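Local coordinates for protein alpha-1,3-glucanase (Bacillus circulans, PDB 5ZRU) that probably hydrolyses alpha-1,3-glucan, this chain being the catalytic unit of a longer, multidomain GH87 enzyme that also carries carbohydrate-binding modules, at residues Y221-G225 with H254-Q258. Residues are numbered along the deposited sequence.
Sequences YIPAG and HTNIQ. With PE5 (3,6,9,12,15,18,21,24-octaoxahexacosan-1-ol), chain C.
The contact lies in the right-handed parallel beta-helix of the catalytic unit, near its N-terminal end, where a turn of one coil meets the next. Segment 221-225 leaves strand 220-222, bends through P223 and A224 (phi/psi -72/179 and -61/145) and enters strand 225-229 at G225; strand 255-259 pairs with that second strand in parallel, G225 opposite T255 (CA-CA 5.0 Å). Because the bend precedes this bridge, the directions CA 222 to 225 and CA 254 to 257 lie 106° apart. H254 (phi/psi -126/-38) leads in: its O accepts a hydrogen bond from G225 N at 2.7 Å, its CB lies 3.9 Å from A224 CB, and its ring turns away so that NE2 bonds P177 O. G225 adopts phi/psi 130/174, where a CB would clash with the preceding carbonyl O. T255, chi1 m, fills the inside of the corner: CG2 packs on I222 CG2 at 3.5 Å, while OG1 stands 2.9 Å from P223 O and is hydrogen-bonded by the amide A250 N. N256 N donates to G225 O at 2.9 Å, completing the bond pair that brackets T255, and its ND2 donates a hydrogen bond to PE5 O7 at 3.1 Å, with a weak second bond to O8; one end of the polyether lies beside H254, N256 and G225. I257 (mt) returns inward beside I282 of strand 277-285, its CD1 meeting I222 CD1 (mt) at 4.1 Å.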
loop_
_atom_site.group_PDB
_atom_site.type_symbol
_atom_site.label_atom_id
_atom_site.label_comp_id
_atom_site.label_asym_id
_atom_site.label_seq_id
_atom_site.Cartn_x
_atom_site.Cartn_y
_atom_site.Cartn_z
ATOM N N TYR A 221 18.472 -16.037 -12.479
ATOM C CA TYR A 221 17.388 -16.802 -11.878
ATOM C C TYR A 221 17.645 -16.995 -10.389
ATOM O O TYR A 221 18.773 -17.274 -9.971
ATOM C CB TYR A 221 17.270 -18.165 -12.572
ATOM C CG TYR A 221 16.193 -19.100 -12.040
ATOM C CD1 TYR A 221 14.846 -18.796 -12.193
ATOM C CD2 TYR A 221 16.531 -20.316 -11.443
ATOM C CE1 TYR A 221 13.863 -19.664 -11.740
ATOM C CE2 TYR A 221 15.550 -21.196 -10.988
ATOM C CZ TYR A 221 14.219 -20.855 -11.147
ATOM O OH TYR A 221 13.246 -21.705 -10.723
ATOM N N ILE A 222 16.597 -16.835 -9.588
ATOM C CA ILE A 222 16.638 -17.153 -8.167
ATOM C C ILE A 222 15.674 -18.315 -7.942
ATOM O O ILE A 222 14.457 -18.138 -8.090
ATOM C CB ILE A 222 16.265 -15.947 -7.294
ATOM C CG1 ILE A 222 17.161 -14.754 -7.622
ATOM C CG2 ILE A 222 16.415 -16.301 -5.800
ATOM C CD1 ILE A 222 16.688 -13.451 -6.996
ATOM N N PRO A 223 16.162 -19.519 -7.612
ATOM C CA PRO A 223 15.260 -20.677 -7.520
ATOM C C PRO A 223 14.360 -20.608 -6.301
ATOM O O PRO A 223 14.452 -19.668 -5.505
ATOM C CB PRO A 223 16.221 -21.869 -7.430
ATOM C CG PRO A 223 17.434 -21.297 -6.806
ATOM C CD PRO A 223 17.563 -19.896 -7.377
ATOM N N ALA A 224 13.489 -21.604 -6.155
ATOM C CA ALA A 224 12.611 -21.664 -4.992
ATOM C C ALA A 224 13.422 -21.764 -3.708
ATOM O O ALA A 224 14.474 -22.409 -3.661
ATOM C CB ALA A 224 11.670 -22.865 -5.097
ATOM N N GLY A 225 12.914 -21.136 -2.656
ATOM C CA GLY A 225 13.530 -21.190 -1.347
ATOM C C GLY A 225 13.698 -19.806 -0.755
ATOM O O GLY A 225 13.438 -18.784 -1.386
ATOM N N HIS A 254 7.177 -19.038 -3.879
ATOM C CA HIS A 254 8.273 -20.003 -3.863
ATOM C C HIS A 254 9.618 -19.394 -3.511
ATOM O O HIS A 254 10.406 -20.036 -2.811
ATOM C CB HIS A 254 8.366 -20.713 -5.228
ATOM C CG HIS A 254 7.150 -21.521 -5.556
ATOM N ND1 HIS A 254 6.921 -22.769 -5.020
ATOM C CD2 HIS A 254 6.086 -21.252 -6.349
ATOM C CE1 HIS A 254 5.770 -23.238 -5.471
ATOM N NE2 HIS A 254 5.246 -22.337 -6.283
ATOM N N THR A 255 9.904 -18.176 -3.973
ATOM C CA THR A 255 11.205 -17.546 -3.783
ATOM C C THR A 255 11.056 -16.381 -2.811
ATOM O O THR A 255 10.362 -15.407 -3.122
ATOM C CB THR A 255 11.770 -17.050 -5.116
ATOM O OG1 THR A 255 12.023 -18.169 -5.980
ATOM C CG2 THR A 255 13.065 -16.284 -4.889
ATOM N N ASN A 256 11.717 -16.481 -1.646
ATOM C CA ASN A 256 11.687 -15.457 -0.599
ATOM C C ASN A 256 13.073 -14.845 -0.451
ATOM O O ASN A 256 14.049 -15.561 -0.195
ATOM C CB ASN A 256 11.259 -16.035 0.755
ATOM C CG ASN A 256 9.801 -16.462 0.792
ATOM O OD1 ASN A 256 9.087 -16.353 -0.195
ATOM N ND2 ASN A 256 9.359 -16.965 1.943
ATOM N N ILE A 257 13.158 -13.526 -0.581
ATOM C CA ILE A 257 14.366 -12.793 -0.228
ATOM C C ILE A 257 14.127 -12.164 1.138
ATOM O O ILE A 257 13.240 -11.314 1.298
ATOM C CB ILE A 257 14.731 -11.728 -1.273
ATOM C CG1 ILE A 257 15.123 -12.375 -2.609
ATOM C CG2 ILE A 257 15.895 -10.880 -0.759
ATOM C CD1 ILE A 257 15.474 -11.345 -3.703
ATOM N N GLN A 258 14.911 -12.581 2.124
ATOM C CA GLN A 258 14.755 -12.112 3.496
ATOM C C GLN A 258 15.953 -11.244 3.850
ATOM O O GLN A 258 17.068 -11.756 4.003
ATOM C CB GLN A 258 14.644 -13.282 4.472
ATOM C CG GLN A 258 14.570 -12.812 5.924
ATOM C CD GLN A 258 13.284 -12.071 6.209
ATOM O OE1 GLN A 258 12.196 -12.639 6.086
ATOM N NE2 GLN A 258 13.395 -10.787 6.571
HETATM C C48 PE5 C . 14.528 -11.860 10.102
HETATM C C50 PE5 C . 13.431 -10.852 10.466
HETATM O O1 PE5 C . 12.964 -11.096 11.766
HETATM C C1 PE5 C . 12.006 -10.186 12.230
HETATM C C2 PE5 C . 11.417 -10.649 13.566
HETATM O O2 PE5 C . 10.714 -11.845 13.383
HETATM C C3 PE5 C . 10.247 -12.461 14.549
HETATM C C4 PE5 C . 9.561 -13.787 14.194
HETATM O O3 PE5 C . 8.528 -13.559 13.272
HETATM C C5 PE5 C . 7.749 -14.670 12.917
HETATM C C6 PE5 C . 7.590 -14.751 11.391
HETATM O O4 PE5 C . 6.482 -14.016 10.935
HETATM C C7 PE5 C . 6.668 -13.300 9.741
HETATM C C8 PE5 C . 7.200 -14.221 8.640
HETATM O O5 PE5 C . 7.709 -13.449 7.598
HETATM C C9 PE5 C . 8.462 -14.159 6.652
HETATM C C10 PE5 C . 7.630 -14.318 5.387
HETATM O O6 PE5 C . 7.563 -15.670 5.046
HETATM C C11 PE5 C . 6.491 -16.011 4.216
HETATM C C12 PE5 C . 6.342 -17.524 4.148
HETATM O O7 PE5 C . 6.538 -17.889 2.817
HETATM C C13 PE5 C . 5.692 -18.898 2.347
HETATM C C14 PE5 C . 6.393 -19.608 1.191
HETATM O O8 PE5 C . 7.762 -19.659 1.476
HETATM C C15 PE5 C . 8.575 -20.223 0.480
HETATM C C16 PE5 C . 9.245 -21.491 1.027
HETATM O O52 PE5 C . 10.605 -21.269 1.281
#